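Local coordinates for protein leucyl aminopeptidase (Trypanosoma brucei brucei, PDB 5NTD) that probably releases amino-terminal residues such as leucine from peptides as a metal-dependent M17 aminopeptidase, binding manganese and the inhibitor bestatin in its catalytic domain, at residues L46-G51 with T139-F144; L417-E422 with A490-D495; R268-L273 with L339-N344; V78-T83 with E106-A111; G161-S166 with L208-V213. All coordinates share one frame; numbering follows the deposited sequence.

How the contacts relate
Contacts 1 and 4 belong to the N-terminal domain and share its sheet: strands 46-52 and 99-107 are neighbours in it, the centres of the two contacts lie about 17 Å apart, and contact 4 is nested in the loop that contact 1 closes. Contact 5 follows along the chain and joins a loop of that region to helix 196-214, which leads into the catalytic domain. Contact 3 and then contact 2 close loops in the catalytic domain; they reach the same branched sheet, about 21 Å apart between centres. Contacts 1 and 3 lie on opposite sides of the chain's centre, about 40 Å apart, with contact 5 about 21 Å from each, as expected of a two-domain chain.

Contact 1 (L46-G51 with T139-F144); sequences LAVLVG and TTVDVF. Unlike the reference sequence in segment 139-144: Thr139 (reference Ala).
Val48 is held to strand 140-144 through both its backbone polar atoms: its N donates to Asp142 O at 2.9 Å, and its O accepts from Phe144 N at 2.7 Å. Val50 N then bonds to Phe144 O at 2.9 Å with an N-H...O angle of 169°. This is the tight part of the contact, where the CA atoms of Val48 and Val143 come within 4.7 Å. On the side of Phe144, its CG is anti to the carbonyl carbon (chi1 -69°), and the ring presents its edge to Val48 O, while the Leu49 side chain crosses that of Phe144 at about a right angle and touches its CB with CD1 at 3.9 Å. The two segments are adjacent parallel strands in the mixed sheet of the M17 N-terminal domain, which belongs to the macro clan. Beta-branched valines suit such extended backbone, and here Val48, Val50, Val141 and Val143 turn an apolar surface to helix 120-131. On that surface Val141 CG1 touches both Leu46 CD2 and Val48 CG2, at 3.9 Å from each. Asp142, on the same face of the sheet as Phe144, is buried, but its carboxylate is satisfied by Tyr34, Ser43 and Gln185. Toward the strand starts the pairing slackens: Leu46 O stands 3.9 Å from Asp142 N, and Thr140, pointing away from strand 46-51, is partly exposed, as befits a polar residue at the margin.

Contact 2 (L417-E422 with A490-D495); sequences LYVNEE and AHIHVD
Asn420 turns its amide to His491 because CG sits between its own backbone N and carbonyl carbon (chi1 71°). OD1 thereby accepts from His491 N at 2.8 Å with a nearly straight N-H...O angle of 178°, although the donor stands 46° above the amide's carbonyl plane. With Asn420 N donating to His491 O at 3.2 Å, one residue grips both backbone polar atoms of His491, its side-chain oxygen replacing a strand carbonyl just where strand 417-419 gives out. In Tyr418 and His493 CG is anti to the backbone N; the imidazole edge meets Tyr418 CB through CD2 at 3.8 Å, and their backbones exchange two bonds as an antiparallel hydrogen-bonded pair. On the other face, branched apolar groups lie side by side, Val419 CG1 against Ile492 CG1 and Leu417 CD2 against Val494 CG2, each at 3.8 Å. Both imidazoles find an acceptor in Asp398, through His491 NE2 and His493 ND1, so polar rings can be buried here. The pair forms part of the catalytic domain's sheet: strand 395-400 flanks strand 490-495, helix 471-480 packs on the tyrosine and histidine side, and helix 422-435 lies against Leu417 and Val419.

Contact 3 (R268-L273 with L339-N344); sequences RLVTLL and LCLAEN
Val270 and Leu341 reach obliquely across one face of the sheet. Val270 CG2, anti to its carbonyl carbon, meets Leu341 CD1 at 3.8 Å. Leu339 stands on the same face directly opposite Val270, CB to CB at 4.1 Å, so three branched side chains knit the strands together on this face. Leu341 also brings its CB to 3.3 Å from Arg268 O. On the other face Leu269 has CG anti to the backbone N (chi1 -158°), and its CD1 lies 3.9 Å from Cys340 SG, a polarisable, weakly polar atom that packs well against a methyl. Arg268 shares the face of Val270, but its guanidinium leads away from strand 339-344 and bonds through NH1 to Ala266 O; the aliphatic part of such a residue can still pack while the charged end is directed elsewhere. Four backbone bonds fix the register, two each for the pairs Arg268-Leu341 and Val270-Leu339, with Val270 N to Leu339 O at 3.0 Å. Helices 222-236 and 314-328 pack on the face of Val270, Leu339 and Leu341, giving the helix-covered sheet of the M17 catalytic alpha/beta domain, where strand 334-344 ends at Asn344, whose ND2 bonds to the manganese ligand Asp294.

Contact 4 (V78-T83 with E106-A111); sequences VKEGGT and EVPTKA
Glu106 holds a type II beta turn, Lys79 to Gly82, against the end of strand 99-107. Its O accepts from Gly81 N at 2.9 Å, and its N donates to Gly82 O at 3.3 Å, so the turn engages both backbone polar atoms of one residue. The Glu106 side chain, with CG anti to the backbone N (chi1 -172°) and extended onward, lies over the turn: OE2 comes to 3.5 Å from Glu80 CB, and the aliphatic stem rests beside Val78 CG1. Glu80 is extended too; it crosses the Glu106 side chain obliquely and that of Pro108 at about a right angle, with OE1 at 3.2 Å from Pro108 CB. The two carboxylates thus stand close, OE2 to OE2 at 4.4 Å, which may favour proton uptake by one of them, though Glu80 is exposed to solvent. One step out, the turn is set by its own bond from Gly82 N to Lys79 O. Glycine suits both later positions: Gly81 has the positive phi of 74° usual at the third place of this turn, and at Gly82 a CB would crowd Lys79 O. Farther out, Pro108 leans on Arg119 and on helix 120-131. One water sits between Val78 O and Glu106 OE1; a second accepts from Lys110 N at 2.9 Å and gives a weak bond to Glu80 OE1 at 3.1 Å.

Contact 5 (G161-S166 with L208-V213); sequences GKHNFS and LCQRLV
Arg211 and Asn164 make the direct hydrogen bonds. NH1 donates to Asn164 OD1 at 2.8 Å with an N-H...O angle of 168°, close to the guanidinium plane, and more weakly to Asn164 O at 3.2 Å. The arginine chain is extended from CG to NE, and Asn164 OD1 sits close to its methylenes, 3.1 Å from CD. Flat groups make the second kind of contact. The Gln210 amide stacks on one face of His163, the planes 6° apart, with OE1 over the ring centre 3.3 Å above it, while Phe165 CD1 lies over a face of the Arg211 guanidinium. Water makes the third kind: one molecule accepts from Asn164 N, from Asn164 ND2 at 2.7 Å and weakly from Gln210 NE2; another accepts from Phe165 N and Gln210 NE2, at 2.8 Å from the latter. The loop 161-166 is thereby tied to helix 196-214, joining the N-terminal region to the catalytic domain. Arg211 also bonds to Tyr176 O and Ser18 OG, so the buried guanidinium has several neutral oxygen partners. His163 ND1 bonds to Asp214, and this carboxylate, together with Gln210 OE1 over the ring face, would tend to stabilise positive charge on the imidazole.

Contact 1 (L46-G51 with T139-F144)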
# COMPACT_ATOMS: atom_id res chain seq x y z
N LEU G 46 -23.02 38.14 -27.58
CA LEU G 46 -22.84 36.70 -27.77
C LEU G 46 -24.18 36.03 -28.00
O LEU G 46 -25.14 36.27 -27.28
CB LEU G 46 -22.17 36.08 -26.54
CG LEU G 46 -21.95 34.58 -26.59
CD1 LEU G 46 -20.97 34.16 -27.68
CD2 LEU G 46 -21.46 34.10 -25.22
N ALA G 47 -24.22 35.16 -28.98
CA ALA G 47 -25.39 34.29 -29.19
C ALA G 47 -24.94 32.88 -29.41
O ALA G 47 -23.92 32.63 -30.08
CB ALA G 47 -26.21 34.76 -30.38
N VAL G 48 -25.73 31.95 -28.90
CA VAL G 48 -25.41 30.52 -28.99
C VAL G 48 -26.51 29.82 -29.76
O VAL G 48 -27.69 30.05 -29.51
CB VAL G 48 -25.23 29.91 -27.60
CG1 VAL G 48 -24.72 28.47 -27.69
CG2 VAL G 48 -24.29 30.74 -26.75
N LEU G 49 -26.12 28.95 -30.66
CA LEU G 49 -27.04 28.13 -31.39
C LEU G 49 -26.68 26.66 -31.25
O LEU G 49 -25.62 26.23 -31.73
CB LEU G 49 -27.00 28.52 -32.88
CG LEU G 49 -27.87 27.65 -33.83
CD1 LEU G 49 -29.34 27.74 -33.47
CD2 LEU G 49 -27.64 28.06 -35.28
N VAL G 50 -27.58 25.88 -30.65
CA VAL G 50 -27.30 24.44 -30.42
C VAL G 50 -28.38 23.54 -30.97
O VAL G 50 -29.55 23.71 -30.66
CB VAL G 50 -26.92 24.05 -28.96
CG1 VAL G 50 -25.68 24.82 -28.52
CG2 VAL G 50 -28.01 24.37 -27.99
N GLY G 51 -27.95 22.55 -31.72
CA GLY G 51 -28.87 21.55 -32.23
C GLY G 51 -28.15 20.42 -32.91
O GLY G 51 -26.92 20.42 -33.03
N THR G 139 -24.19 40.35 -18.46
CA THR G 139 -24.87 40.34 -19.75
C THR G 139 -25.87 39.19 -19.80
O THR G 139 -25.85 38.25 -19.00
CB THR G 139 -23.93 40.22 -20.96
OG1 THR G 139 -23.42 38.87 -21.08
CG2 THR G 139 -22.78 41.21 -20.85
N THR G 140 -26.77 39.31 -20.77
CA THR G 140 -27.74 38.28 -21.09
C THR G 140 -27.32 37.64 -22.39
O THR G 140 -27.13 38.32 -23.39
CB THR G 140 -29.15 38.85 -21.18
OG1 THR G 140 -29.54 39.30 -19.87
CG2 THR G 140 -30.15 37.80 -21.59
N VAL G 141 -27.18 36.32 -22.37
CA VAL G 141 -26.79 35.55 -23.57
C VAL G 141 -28.00 34.79 -24.10
O VAL G 141 -28.63 34.01 -23.38
CB VAL G 141 -25.63 34.55 -23.27
CG1 VAL G 141 -25.28 33.73 -24.50
CG2 VAL G 141 -24.41 35.30 -22.77
N ASP G 142 -28.27 34.96 -25.39
CA ASP G 142 -29.36 34.27 -26.06
C ASP G 142 -28.86 32.89 -26.47
O ASP G 142 -27.89 32.76 -27.18
CB ASP G 142 -29.87 35.03 -27.28
CG ASP G 142 -30.44 36.40 -26.92
OD1 ASP G 142 -31.10 36.55 -25.87
OD2 ASP G 142 -30.25 37.32 -27.73
N VAL G 143 -29.52 31.87 -25.94
CA VAL G 143 -29.21 30.48 -26.27
C VAL G 143 -30.37 29.92 -27.05
O VAL G 143 -31.42 29.55 -26.52
CB VAL G 143 -28.93 29.62 -25.02
CG1 VAL G 143 -28.44 28.25 -25.40
CG2 VAL G 143 -27.90 30.30 -24.14
N PHE G 144 -30.15 29.83 -28.35
CA PHE G 144 -31.16 29.31 -29.28
C PHE G 144 -30.97 27.82 -29.38
O PHE G 144 -29.93 27.33 -29.85
CB PHE G 144 -31.02 29.92 -30.67
CG PHE G 144 -31.38 31.38 -30.73
CD1 PHE G 144 -30.47 32.35 -30.37
CD2 PHE G 144 -32.65 31.78 -31.17
CE1 PHE G 144 -30.81 33.69 -30.44
CE2 PHE G 144 -33.00 33.12 -31.24
CZ PHE G 144 -32.08 34.07 -30.86

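Contact 2 (L417-E422 with A490-D495)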
# COMPACT_ATOMS: atom_id res chain seq x y z
N LEU G 417 -30.13 2.11 -9.43
CA LEU G 417 -31.41 1.84 -8.78
C LEU G 417 -31.53 0.44 -8.18
O LEU G 417 -31.42 -0.56 -8.89
CB LEU G 417 -32.57 2.03 -9.77
CG LEU G 417 -32.68 3.38 -10.46
CD1 LEU G 417 -33.92 3.39 -11.35
CD2 LEU G 417 -32.74 4.52 -9.46
N TYR G 418 -31.83 0.40 -6.89
CA TYR G 418 -32.16 -0.85 -6.20
C TYR G 418 -33.63 -0.72 -5.77
O TYR G 418 -33.95 0.10 -4.91
CB TYR G 418 -31.24 -1.04 -4.99
CG TYR G 418 -31.51 -2.24 -4.13
CD1 TYR G 418 -30.93 -3.49 -4.46
CD2 TYR G 418 -32.27 -2.15 -2.96
CE1 TYR G 418 -31.17 -4.61 -3.66
CE2 TYR G 418 -32.52 -3.27 -2.17
CZ TYR G 418 -31.95 -4.48 -2.52
OH TYR G 418 -32.17 -5.59 -1.73
N VAL G 419 -34.48 -1.52 -6.37
CA VAL G 419 -35.91 -1.32 -6.27
C VAL G 419 -36.66 -2.63 -6.01
O VAL G 419 -36.44 -3.61 -6.70
CB VAL G 419 -36.47 -0.68 -7.55
CG1 VAL G 419 -37.88 -0.12 -7.33
CG2 VAL G 419 -35.56 0.45 -8.02
N ASN G 420 -37.57 -2.60 -5.06
CA ASN G 420 -38.30 -3.84 -4.69
C ASN G 420 -39.46 -4.24 -5.61
O ASN G 420 -39.99 -5.31 -5.50
CB ASN G 420 -38.80 -3.78 -3.26
CG ASN G 420 -39.91 -2.81 -3.08
OD1 ASN G 420 -40.14 -1.94 -3.92
ND2 ASN G 420 -40.60 -2.91 -1.99
N GLU G 421 -39.81 -3.38 -6.55
CA GLU G 421 -40.92 -3.64 -7.52
C GLU G 421 -40.52 -3.24 -8.92
O GLU G 421 -39.98 -2.17 -9.10
CB GLU G 421 -42.16 -2.86 -7.14
CG GLU G 421 -42.77 -3.34 -5.84
CD GLU G 421 -44.06 -2.64 -5.48
OE1 GLU G 421 -44.50 -1.73 -6.25
OE2 GLU G 421 -44.63 -3.00 -4.41
N GLU G 422 -40.77 -4.10 -9.88
CA GLU G 422 -40.42 -3.86 -11.30
C GLU G 422 -41.09 -2.56 -11.82
O GLU G 422 -40.47 -1.77 -12.51
CB GLU G 422 -40.77 -5.09 -12.16
CG GLU G 422 -39.99 -5.34 -13.47
CD GLU G 422 -40.32 -4.39 -14.61
OE1 GLU G 422 -41.27 -3.61 -14.56
OE2 GLU G 422 -39.61 -4.38 -15.61
N ALA G 490 -43.79 0.51 -2.56
CA ALA G 490 -42.61 0.44 -3.41
C ALA G 490 -41.48 1.21 -2.76
O ALA G 490 -41.65 2.30 -2.27
CB ALA G 490 -42.90 0.99 -4.79
N HIS G 491 -40.30 0.62 -2.81
CA HIS G 491 -39.09 1.29 -2.28
C HIS G 491 -38.04 1.43 -3.38
O HIS G 491 -37.63 0.44 -3.97
CB HIS G 491 -38.50 0.53 -1.12
CG HIS G 491 -37.19 1.09 -0.67
ND1 HIS G 491 -36.08 0.32 -0.46
CD2 HIS G 491 -36.81 2.37 -0.42
CE1 HIS G 491 -35.07 1.09 -0.11
NE2 HIS G 491 -35.48 2.34 -0.08
N ILE G 492 -37.67 2.67 -3.65
CA ILE G 492 -36.70 3.00 -4.66
C ILE G 492 -35.45 3.59 -4.01
O ILE G 492 -35.50 4.67 -3.45
CB ILE G 492 -37.22 4.03 -5.66
CG1 ILE G 492 -38.51 3.53 -6.34
CG2 ILE G 492 -36.16 4.31 -6.74
CD1 ILE G 492 -39.24 4.60 -7.14
N HIS G 493 -34.36 2.84 -4.08
CA HIS G 493 -33.08 3.30 -3.58
C HIS G 493 -32.24 3.80 -4.75
O HIS G 493 -31.99 3.07 -5.69
CB HIS G 493 -32.36 2.19 -2.83
CG HIS G 493 -30.91 2.49 -2.57
ND1 HIS G 493 -30.49 3.56 -1.82
CD2 HIS G 493 -29.78 1.88 -3.01
CE1 HIS G 493 -29.17 3.60 -1.80
NE2 HIS G 493 -28.72 2.58 -2.50
N VAL G 494 -31.87 5.05 -4.68
CA VAL G 494 -31.09 5.73 -5.73
C VAL G 494 -29.66 6.04 -5.22
O VAL G 494 -29.46 6.86 -4.34
CB VAL G 494 -31.73 7.04 -6.19
CG1 VAL G 494 -31.01 7.61 -7.40
CG2 VAL G 494 -33.18 6.83 -6.52
N ASP G 495 -28.70 5.33 -5.78
CA ASP G 495 -27.29 5.52 -5.44
C ASP G 495 -26.74 6.46 -6.49
O ASP G 495 -26.56 6.08 -7.65
CB ASP G 495 -26.52 4.20 -5.40
CG ASP G 495 -25.14 4.34 -4.74
OD1 ASP G 495 -24.58 5.46 -4.73
OD2 ASP G 495 -24.62 3.31 -4.25

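Contact 3 (R268-L273 with L339-N344)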
# COMPACT_ATOMS: atom_id res chain seq x y z
N ARG G 268 -28.90 16.18 12.69
CA ARG G 268 -30.33 16.48 12.66
C ARG G 268 -31.05 15.57 11.72
O ARG G 268 -30.60 15.33 10.62
CB ARG G 268 -30.55 17.95 12.24
CG ARG G 268 -30.21 18.95 13.33
CD ARG G 268 -29.47 20.11 12.75
NE ARG G 268 -29.38 21.27 13.64
CZ ARG G 268 -28.29 21.66 14.29
NH1 ARG G 268 -27.15 21.01 14.20
NH2 ARG G 268 -28.34 22.78 14.98
N LEU G 269 -32.20 15.13 12.17
CA LEU G 269 -33.20 14.52 11.30
C LEU G 269 -34.27 15.58 11.02
O LEU G 269 -35.06 15.94 11.89
CB LEU G 269 -33.80 13.30 11.95
CG LEU G 269 -34.45 12.29 11.01
CD1 LEU G 269 -33.45 11.62 10.09
CD2 LEU G 269 -35.17 11.24 11.84
N VAL G 270 -34.28 16.05 9.79
CA VAL G 270 -35.14 17.13 9.37
C VAL G 270 -36.21 16.62 8.41
O VAL G 270 -35.90 16.16 7.31
CB VAL G 270 -34.36 18.23 8.68
CG1 VAL G 270 -35.27 19.36 8.24
CG2 VAL G 270 -33.29 18.77 9.59
N THR G 271 -37.47 16.71 8.81
CA THR G 271 -38.56 16.25 7.97
C THR G 271 -39.45 17.42 7.54
O THR G 271 -39.93 18.20 8.36
CB THR G 271 -39.40 15.16 8.65
OG1 THR G 271 -38.58 14.01 8.93
CG2 THR G 271 -40.53 14.71 7.75
N LEU G 272 -39.67 17.48 6.24
CA LEU G 272 -40.50 18.50 5.61
C LEU G 272 -41.78 17.85 5.07
O LEU G 272 -41.72 16.72 4.56
CB LEU G 272 -39.77 19.20 4.47
CG LEU G 272 -38.31 19.54 4.76
CD1 LEU G 272 -37.67 20.17 3.54
CD2 LEU G 272 -38.21 20.48 5.94
N LEU G 273 -42.91 18.55 5.19
CA LEU G 273 -44.22 18.04 4.72
C LEU G 273 -44.90 18.97 3.79
O LEU G 273 -45.02 20.14 4.03
CB LEU G 273 -45.16 17.77 5.86
CG LEU G 273 -44.75 16.66 6.82
CD1 LEU G 273 -45.61 16.72 8.09
CD2 LEU G 273 -44.90 15.29 6.14
N LEU G 339 -34.41 14.73 5.64
CA LEU G 339 -32.98 14.98 5.45
C LEU G 339 -32.21 14.38 6.63
O LEU G 339 -32.44 14.74 7.78
CB LEU G 339 -32.68 16.45 5.37
CG LEU G 339 -33.53 17.25 4.38
CD1 LEU G 339 -33.14 18.72 4.49
CD2 LEU G 339 -33.35 16.77 2.95
N CYS G 340 -31.32 13.45 6.31
CA CYS G 340 -30.53 12.77 7.32
C CYS G 340 -29.20 13.50 7.40
O CYS G 340 -28.24 13.16 6.70
CB CYS G 340 -30.33 11.30 6.97
SG CYS G 340 -31.86 10.39 6.69
N LEU G 341 -29.17 14.50 8.25
CA LEU G 341 -28.03 15.43 8.33
C LEU G 341 -27.05 15.08 9.45
O LEU G 341 -27.41 14.96 10.62
CB LEU G 341 -28.47 16.86 8.54
CG LEU G 341 -29.45 17.40 7.51
CD1 LEU G 341 -29.89 18.82 7.91
CD2 LEU G 341 -28.85 17.42 6.13
N ALA G 342 -25.81 14.88 9.04
CA ALA G 342 -24.72 14.58 9.98
C ALA G 342 -23.40 14.86 9.29
O ALA G 342 -23.29 14.79 8.08
CB ALA G 342 -24.76 13.14 10.44
N GLU G 343 -22.41 15.21 10.08
CA GLU G 343 -21.01 15.12 9.63
C GLU G 343 -20.42 13.85 10.23
O GLU G 343 -20.56 13.61 11.43
CB GLU G 343 -20.17 16.32 10.03
CG GLU G 343 -18.71 16.15 9.58
CD GLU G 343 -17.87 17.39 9.69
OE1 GLU G 343 -18.20 18.31 10.49
OE2 GLU G 343 -16.79 17.43 9.06
N ASN G 344 -19.79 13.06 9.37
CA ASN G 344 -19.05 11.85 9.80
C ASN G 344 -17.64 12.26 10.15
O ASN G 344 -16.77 12.39 9.32
CB ASN G 344 -19.04 10.78 8.74
CG ASN G 344 -18.64 9.42 9.28
OD1 ASN G 344 -18.68 9.16 10.48
ND2 ASN G 344 -18.27 8.51 8.37

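Contact 4 (V78-T83 with E106-A111)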
# COMPACT_ATOMS: atom_id res chain seq x y z
N VAL G 78 -18.36 23.03 -37.91
CA VAL G 78 -18.49 22.52 -36.53
C VAL G 78 -18.44 20.98 -36.53
O VAL G 78 -18.97 20.31 -37.43
CB VAL G 78 -19.76 23.02 -35.81
CG1 VAL G 78 -21.01 22.41 -36.41
CG2 VAL G 78 -19.69 22.75 -34.32
N LYS G 79 -17.75 20.46 -35.54
CA LYS G 79 -17.64 19.01 -35.31
C LYS G 79 -18.74 18.54 -34.34
O LYS G 79 -19.17 19.27 -33.46
CB LYS G 79 -16.23 18.65 -34.80
CG LYS G 79 -15.12 18.85 -35.84
CD LYS G 79 -13.74 18.44 -35.30
CE LYS G 79 -13.16 19.39 -34.25
NZ LYS G 79 -11.99 20.15 -34.77
N GLU G 80 -19.19 17.31 -34.52
CA GLU G 80 -20.17 16.68 -33.61
C GLU G 80 -19.64 16.67 -32.17
O GLU G 80 -18.51 16.36 -31.92
CB GLU G 80 -20.47 15.25 -34.03
CG GLU G 80 -21.51 14.59 -33.15
CD GLU G 80 -21.82 13.15 -33.58
OE1 GLU G 80 -21.81 12.43 -32.64
OE2 GLU G 80 -22.03 12.70 -34.75
N GLY G 81 -20.45 17.17 -31.27
CA GLY G 81 -20.03 17.39 -29.88
C GLY G 81 -19.11 18.57 -29.64
O GLY G 81 -18.68 18.82 -28.52
N GLY G 82 -18.83 19.33 -30.69
CA GLY G 82 -17.95 20.52 -30.61
C GLY G 82 -18.67 21.84 -30.89
O GLY G 82 -19.87 21.88 -31.20
N THR G 83 -17.92 22.92 -30.73
CA THR G 83 -18.41 24.26 -31.03
C THR G 83 -17.57 24.92 -32.13
O THR G 83 -16.45 24.51 -32.41
CB THR G 83 -18.42 25.18 -29.80
OG1 THR G 83 -17.09 25.36 -29.32
CG2 THR G 83 -19.29 24.64 -28.70
N GLU G 106 -22.96 21.48 -32.15
CA GLU G 106 -23.64 20.32 -32.74
C GLU G 106 -23.85 19.22 -31.68
O GLU G 106 -22.90 18.64 -31.16
CB GLU G 106 -22.91 19.75 -33.98
CG GLU G 106 -23.69 18.67 -34.72
CD GLU G 106 -22.92 18.07 -35.89
OE1 GLU G 106 -22.36 18.83 -36.69
OE2 GLU G 106 -22.88 16.81 -36.01
N VAL G 107 -25.11 18.91 -31.46
CA VAL G 107 -25.53 17.82 -30.56
C VAL G 107 -25.60 16.49 -31.33
O VAL G 107 -26.24 16.43 -32.38
CB VAL G 107 -26.91 18.10 -29.95
CG1 VAL G 107 -27.29 17.03 -28.94
CG2 VAL G 107 -26.93 19.47 -29.31
N PRO G 108 -24.97 15.42 -30.83
CA PRO G 108 -25.17 14.12 -31.48
C PRO G 108 -26.61 13.63 -31.42
O PRO G 108 -27.39 14.00 -30.54
CB PRO G 108 -24.26 13.19 -30.70
CG PRO G 108 -24.18 13.79 -29.36
CD PRO G 108 -24.19 15.28 -29.60
N THR G 109 -26.96 12.80 -32.38
CA THR G 109 -28.27 12.12 -32.34
C THR G 109 -28.12 10.72 -31.74
O THR G 109 -29.10 10.16 -31.29
CB THR G 109 -28.96 11.92 -33.72
OG1 THR G 109 -28.06 11.29 -34.62
CG2 THR G 109 -29.45 13.23 -34.30
N LYS G 110 -26.92 10.13 -31.81
CA LYS G 110 -26.61 8.81 -31.18
C LYS G 110 -27.04 8.86 -29.71
O LYS G 110 -26.75 9.80 -28.98
CB LYS G 110 -25.12 8.39 -31.29
N ALA G 111 -27.83 7.88 -29.33
CA ALA G 111 -28.34 7.75 -27.95
C ALA G 111 -28.82 6.32 -27.76
O ALA G 111 -29.74 5.90 -28.39
CB ALA G 111 -29.47 8.71 -27.69
O HOH W 1 -20.33 17.73 -38.41
O HOH W 2 -24.68 11.42 -33.17

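Contact 5 (G161-S166 with L208-V213)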
# COMPACT_ATOMS: atom_id res chain seq x y z
N GLY G 161 -22.17 26.02 -17.59
CA GLY G 161 -21.41 27.24 -17.40
C GLY G 161 -20.86 27.38 -16.00
O GLY G 161 -20.76 26.41 -15.25
N LYS G 162 -20.50 28.61 -15.67
CA LYS G 162 -19.93 28.92 -14.36
C LYS G 162 -20.97 28.73 -13.30
O LYS G 162 -22.13 29.03 -13.50
CB LYS G 162 -19.36 30.32 -14.35
CG LYS G 162 -18.02 30.32 -15.06
CD LYS G 162 -17.39 31.62 -15.50
CE LYS G 162 -15.88 31.49 -15.73
NZ LYS G 162 -15.50 30.28 -16.51
N HIS G 163 -20.54 28.26 -12.15
CA HIS G 163 -21.45 27.90 -11.06
C HIS G 163 -21.81 29.10 -10.20
O HIS G 163 -21.00 30.00 -9.97
CB HIS G 163 -20.86 26.80 -10.17
CG HIS G 163 -20.71 25.49 -10.86
ND1 HIS G 163 -20.69 24.29 -10.19
CD2 HIS G 163 -20.64 25.18 -12.18
CE1 HIS G 163 -20.58 23.30 -11.06
NE2 HIS G 163 -20.57 23.82 -12.27
N ASN G 164 -23.04 29.11 -9.73
CA ASN G 164 -23.52 30.22 -8.89
C ASN G 164 -22.74 30.29 -7.59
O ASN G 164 -22.57 31.36 -7.02
CB ASN G 164 -25.03 30.18 -8.66
CG ASN G 164 -25.47 29.05 -7.78
OD1 ASN G 164 -25.35 29.13 -6.55
ND2 ASN G 164 -25.95 27.97 -8.40
N PHE G 165 -22.28 29.13 -7.12
CA PHE G 165 -21.38 29.13 -5.97
C PHE G 165 -19.96 29.51 -6.42
O PHE G 165 -19.37 28.86 -7.25
CB PHE G 165 -21.33 27.81 -5.23
CG PHE G 165 -20.39 27.87 -4.08
CD1 PHE G 165 -20.80 28.40 -2.85
CD2 PHE G 165 -19.04 27.53 -4.25
CE1 PHE G 165 -19.92 28.52 -1.80
CE2 PHE G 165 -18.15 27.66 -3.19
CZ PHE G 165 -18.58 28.17 -1.98
N SER G 166 -19.41 30.53 -5.79
CA SER G 166 -18.02 30.92 -6.01
C SER G 166 -17.40 31.66 -4.83
O SER G 166 -18.07 32.36 -4.09
CB SER G 166 -17.90 31.81 -7.22
OG SER G 166 -16.54 32.09 -7.51
N LEU G 208 -29.90 25.47 -7.18
CA LEU G 208 -29.82 25.46 -5.70
C LEU G 208 -29.13 24.17 -5.24
O LEU G 208 -28.31 24.18 -4.35
CB LEU G 208 -31.21 25.56 -5.07
CG LEU G 208 -31.23 25.47 -3.56
CD1 LEU G 208 -30.38 26.55 -2.93
CD2 LEU G 208 -32.67 25.61 -3.05
N CYS G 209 -29.53 23.06 -5.84
CA CYS G 209 -28.95 21.74 -5.55
C CYS G 209 -27.45 21.79 -5.81
O CYS G 209 -26.63 21.42 -4.96
CB CYS G 209 -29.60 20.68 -6.39
SG CYS G 209 -29.04 19.00 -6.03
N GLN G 210 -27.10 22.34 -6.96
CA GLN G 210 -25.69 22.57 -7.32
C GLN G 210 -24.95 23.39 -6.28
O GLN G 210 -23.82 23.08 -5.86
CB GLN G 210 -25.59 23.24 -8.67
CG GLN G 210 -24.21 23.22 -9.26
CD GLN G 210 -24.08 24.21 -10.42
OE1 GLN G 210 -23.91 23.82 -11.56
NE2 GLN G 210 -24.11 25.50 -10.10
N ARG G 211 -25.62 24.43 -5.81
CA ARG G 211 -25.02 25.37 -4.84
C ARG G 211 -24.71 24.66 -3.55
O ARG G 211 -23.62 24.81 -2.97
CB ARG G 211 -25.97 26.54 -4.58
CG ARG G 211 -25.37 27.65 -3.73
CD ARG G 211 -26.30 28.86 -3.59
NE ARG G 211 -25.66 29.86 -2.76
CZ ARG G 211 -24.65 30.64 -3.16
NH1 ARG G 211 -24.21 30.61 -4.42
NH2 ARG G 211 -24.07 31.47 -2.28
N LEU G 212 -25.68 23.91 -3.06
CA LEU G 212 -25.56 23.21 -1.78
C LEU G 212 -24.41 22.17 -1.83
O LEU G 212 -23.64 22.02 -0.90
CB LEU G 212 -26.86 22.55 -1.38
CG LEU G 212 -28.06 23.49 -1.11
CD1 LEU G 212 -29.33 22.71 -1.06
CD2 LEU G 212 -27.87 24.28 0.18
N VAL G 213 -24.34 21.48 -2.96
CA VAL G 213 -23.36 20.41 -3.15
C VAL G 213 -21.94 20.98 -3.31
O VAL G 213 -21.00 20.55 -2.64
CB VAL G 213 -23.76 19.50 -4.32
CG1 VAL G 213 -22.69 18.44 -4.57
CG2 VAL G 213 -25.06 18.81 -3.98
O HOH W 3 -25.52 27.85 -11.08
O HOH W 4 -23.21 26.34 -7.62